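Local coordinates for protein 11R-lipoxygenase (PDB 3VF1) that probably oxygenates polyunsaturated fatty acids with molecular oxygen at a non-heme iron, as a calcium-dependent lipoxygenase with an N-terminal PLAT domain, at residues 509-514 with 558-563. Numbering follows the deposited sequence.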
ATOM      1  N   ASP A 509     -18.110 -13.820   1.046  1.00 30.82           N
ATOM      2  CA  ASP A 509     -18.403 -15.039   0.301  1.00 31.63           C
ATOM      3  C   ASP A 509     -17.401 -16.134   0.647  1.00 35.16           C
ATOM      4  O   ASP A 509     -17.784 -17.268   0.927  1.00 35.54           O
ATOM      5  CB  ASP A 509     -18.385 -14.771  -1.205  1.00 33.33           C
ATOM      6  CG  ASP A 509     -19.556 -13.924  -1.662  1.00 41.24           C
ATOM      7  OD1 ASP A 509     -20.502 -13.736  -0.867  1.00 42.41           O
ATOM      8  OD2 ASP A 509     -19.536 -13.453  -2.820  1.00 40.64           O
ATOM      9  N   ILE A 510     -16.117 -15.790   0.633  1.00 30.73           N
ATOM     10  CA  ILE A 510     -15.063 -16.750   0.933  1.00 31.41           C
ATOM     11  C   ILE A 510     -15.205 -17.288   2.350  1.00 33.44           C
ATOM     12  O   ILE A 510     -15.153 -18.496   2.574  1.00 33.32           O
ATOM     13  CB  ILE A 510     -13.666 -16.117   0.783  1.00 32.61           C
ATOM     14  CG1 ILE A 510     -13.403 -15.739  -0.678  1.00 30.56           C
ATOM     15  CG2 ILE A 510     -12.589 -17.070   1.288  1.00 30.71           C
ATOM     16  CD1 ILE A 510     -13.473 -16.907  -1.644  1.00 32.80           C
ATOM     17  N   ILE A 511     -15.385 -16.386   3.307  1.00 35.37           N
ATOM     18  CA  ILE A 511     -15.466 -16.766   4.713  1.00 31.23           C
ATOM     19  C   ILE A 511     -16.682 -17.645   5.005  1.00 35.16           C
ATOM     20  O   ILE A 511     -16.611 -18.553   5.832  1.00 35.79           O
ATOM     21  CB  ILE A 511     -15.501 -15.521   5.620  1.00 33.62           C
ATOM     22  CG1 ILE A 511     -14.159 -14.787   5.563  1.00 34.88           C
ATOM     23  CG2 ILE A 511     -15.828 -15.905   7.059  1.00 35.77           C
ATOM     24  CD1 ILE A 511     -12.978 -15.611   6.039  1.00 33.04           C
ATOM     25  N   GLN A 512     -17.793 -17.382   4.327  1.00 35.23           N
ATOM     26  CA  GLN A 512     -19.014 -18.150   4.561  1.00 34.51           C
ATOM     27  C   GLN A 512     -18.979 -19.516   3.880  1.00 36.56           C
ATOM     28  O   GLN A 512     -19.844 -20.357   4.121  1.00 37.47           O
ATOM     29  CB  GLN A 512     -20.244 -17.357   4.112  1.00 32.69           C
ATOM     30  CG  GLN A 512     -20.567 -16.185   5.029  1.00 39.93           C
ATOM     31  CD  GLN A 512     -21.877 -15.505   4.680  1.00 46.16           C
ATOM     32  OE1 GLN A 512     -22.545 -15.873   3.712  1.00 44.77           O
ATOM     33  NE2 GLN A 512     -22.253 -14.507   5.473  1.00 41.64           N
ATOM     34  N   ILE A 513     -17.978 -19.737   3.034  1.00 35.42           N
ATOM     35  CA  ILE A 513     -17.769 -21.047   2.426  1.00 33.84           C
ATOM     36  C   ILE A 513     -17.169 -22.020   3.437  1.00 36.72           C
ATOM     37  O   ILE A 513     -17.475 -23.214   3.417  1.00 37.71           O
ATOM     38  CB  ILE A 513     -16.832 -20.959   1.201  1.00 35.71           C
ATOM     39  CG1 ILE A 513     -17.573 -20.361   0.004  1.00 33.14           C
ATOM     40  CG2 ILE A 513     -16.297 -22.337   0.831  1.00 33.77           C
ATOM     41  CD1 ILE A 513     -16.678 -20.047  -1.179  1.00 34.23           C
ATOM     42  N   TYR A 514     -16.321 -21.506   4.324  1.00 34.07           N
ATOM     43  CA  TYR A 514     -15.579 -22.352   5.257  1.00 36.56           C
ATOM     44  C   TYR A 514     -16.089 -22.248   6.693  1.00 37.31           C
ATOM     45  O   TYR A 514     -16.030 -23.217   7.449  1.00 39.97           O
ATOM     46  CB  TYR A 514     -14.091 -22.007   5.190  1.00 32.50           C
ATOM     47  CG  TYR A 514     -13.522 -22.172   3.802  1.00 33.90           C
ATOM     48  CD1 TYR A 514     -13.111 -23.415   3.345  1.00 37.51           C
ATOM     49  CD2 TYR A 514     -13.416 -21.090   2.941  1.00 36.38           C
ATOM     50  CE1 TYR A 514     -12.602 -23.576   2.072  1.00 36.06           C
ATOM     51  CE2 TYR A 514     -12.906 -21.239   1.666  1.00 37.02           C
ATOM     52  CZ  TYR A 514     -12.500 -22.485   1.238  1.00 38.15           C
ATOM     53  OH  TYR A 514     -11.993 -22.643  -0.031  1.00 38.34           O
ATOM     54  N   GLU A 558     -18.758 -11.823  11.297  1.00 40.70           N
ATOM     55  CA  GLU A 558     -18.823 -10.436  10.848  1.00 38.53           C
ATOM     56  C   GLU A 558     -17.558  -9.668  11.226  1.00 35.49           C
ATOM     57  O   GLU A 558     -17.025  -8.913  10.418  1.00 35.70           O
ATOM     58  CB  GLU A 558     -20.064  -9.740  11.415  1.00 42.00           C
ATOM     59  CG  GLU A 558     -21.369 -10.175  10.761  1.00 47.96           C
ATOM     60  CD  GLU A 558     -21.734 -11.618  11.077  1.00 55.43           C
ATOM     61  OE1 GLU A 558     -21.427 -12.082  12.198  1.00 49.40           O
ATOM     62  OE2 GLU A 558     -22.326 -12.288  10.203  1.00 52.28           O
ATOM     63  N   GLU A 559     -17.082  -9.862  12.451  1.00 37.55           N
ATOM     64  CA  GLU A 559     -15.837  -9.241  12.890  1.00 37.74           C
ATOM     65  C   GLU A 559     -14.684  -9.680  12.002  1.00 35.87           C
ATOM     66  O   GLU A 559     -13.833  -8.873  11.628  1.00 33.65           O
ATOM     67  CB  GLU A 559     -15.523  -9.617  14.339  1.00 41.57           C
ATOM     68  CG  GLU A 559     -16.431  -8.975  15.371  1.00 49.54           C
ATOM     69  CD  GLU A 559     -16.074  -9.385  16.789  1.00 61.19           C
ATOM     70  OE1 GLU A 559     -14.923  -9.821  17.012  1.00 53.50           O
ATOM     71  OE2 GLU A 559     -16.945  -9.273  17.679  1.00 65.37           O
ATOM     72  N   LEU A 560     -14.662 -10.966  11.670  1.00 34.74           N
ATOM     73  CA  LEU A 560     -13.599 -11.534  10.853  1.00 36.89           C
ATOM     74  C   LEU A 560     -13.611 -10.937   9.447  1.00 32.47           C
ATOM     75  O   LEU A 560     -12.568 -10.569   8.908  1.00 30.41           O
ATOM     76  CB  LEU A 560     -13.749 -13.054  10.778  1.00 33.29           C
ATOM     77  CG  LEU A 560     -12.725 -13.791   9.916  1.00 33.30           C
ATOM     78  CD1 LEU A 560     -11.309 -13.471  10.369  1.00 32.62           C
ATOM     79  CD2 LEU A 560     -12.977 -15.288   9.962  1.00 34.30           C
ATOM     80  N   VAL A 561     -14.799 -10.842   8.858  1.00 30.73           N
ATOM     81  CA  VAL A 561     -14.941 -10.301   7.513  1.00 33.13           C
ATOM     82  C   VAL A 561     -14.493  -8.843   7.460  1.00 35.10           C
ATOM     83  O   VAL A 561     -13.756  -8.445   6.559  1.00 30.23           O
ATOM     84  CB  VAL A 561     -16.396 -10.407   7.013  1.00 33.09           C
ATOM     85  CG1 VAL A 561     -16.580  -9.613   5.725  1.00 33.71           C
ATOM     86  CG2 VAL A 561     -16.777 -11.866   6.804  1.00 31.69           C
ATOM     87  N   HIS A 562     -14.939  -8.048   8.426  1.00 33.15           N
ATOM     88  CA  HIS A 562     -14.600  -6.631   8.448  1.00 32.07           C
ATOM     89  C   HIS A 562     -13.092  -6.428   8.491  1.00 30.62           C
ATOM     90  O   HIS A 562     -12.532  -5.705   7.670  1.00 32.20           O
ATOM     91  CB  HIS A 562     -15.239  -5.932   9.647  1.00 33.73           C
ATOM     92  CG  HIS A 562     -14.900  -4.476   9.740  1.00 34.83           C
ATOM     93  ND1 HIS A 562     -15.480  -3.525   8.929  1.00 34.63           N
ATOM     94  CD2 HIS A 562     -14.032  -3.812  10.538  1.00 35.67           C
ATOM     95  CE1 HIS A 562     -14.989  -2.335   9.230  1.00 32.97           C
ATOM     96  NE2 HIS A 562     -14.107  -2.482  10.202  1.00 35.19           N
ATOM     97  N   PHE A 563     -12.438  -7.070   9.454  1.00 28.55           N
ATOM     98  CA  PHE A 563     -11.002  -6.902   9.632  1.00 27.24           C
ATOM     99  C   PHE A 563     -10.241  -7.277   8.365  1.00 26.37           C
ATOM    100  O   PHE A 563      -9.276  -6.613   7.999  1.00 28.72           O
ATOM    101  CB  PHE A 563     -10.501  -7.741  10.808  1.00 28.53           C
ATOM    102  CG  PHE A 563      -9.097  -7.413  11.226  1.00 30.28           C
ATOM    103  CD1 PHE A 563      -8.854  -6.432  12.173  1.00 30.64           C
ATOM    104  CD2 PHE A 563      -8.018  -8.077  10.665  1.00 30.48           C
ATOM    105  CE1 PHE A 563      -7.564  -6.124  12.559  1.00 28.43           C
ATOM    106  CE2 PHE A 563      -6.725  -7.774  11.048  1.00 30.60           C
ATOM    107  CZ  PHE A 563      -6.498  -6.795  11.995  1.00 28.93           C
TER
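Ile511 reaches across to Leu560 and Val561, joining helices 491-514 and 557-579 within the largely helical lipoxygenase domain. The second helix runs on to His575 and Asn579, two of the iron ligands, but this contact sits near its opposite end, away from the metal. It is purely apolar, with no hydrogen bond across it, and all three touching residues are buried. The backbones come nearest at Ile511 and Val561, whose CA atoms are 7.1 Å apart, close enough for branched aliphatic side chains to bridge the distance. Along Ile511, CB lies 4.0 Å from CG2 of Val561, and CG1 is 4.1 Å from the same methyl. A chi1 of -68° sets CG1 anti to the carbonyl carbon and CG2 anti to the backbone N, turning both branches to the other helix; CG2 stands 4.1 Å from CD2 of Leu560 and 4.2 Å from CG2 of Val561. A beta-branched residue suits this place because it puts carbon on both sides of CB, broad enough to cover two successive side chains. Val561, also beta-branched, runs antiparallel alongside Ile511 and also touches His504, Val507 and Gln508, earlier on helix 491-514. Leucine suits the preceding position because its fork lies one carbon further out, and Leu560 also packs against Ile527 of helix 525-538. An alanine in place of Ile511 would probably open a gap beside CD2 of Leu560, which would lose its contacts with CG2 and CD1 of the isoleucine. At the tip of Ile511, CD1 completes the contact, 3.9 Å from CD2 of Leu560.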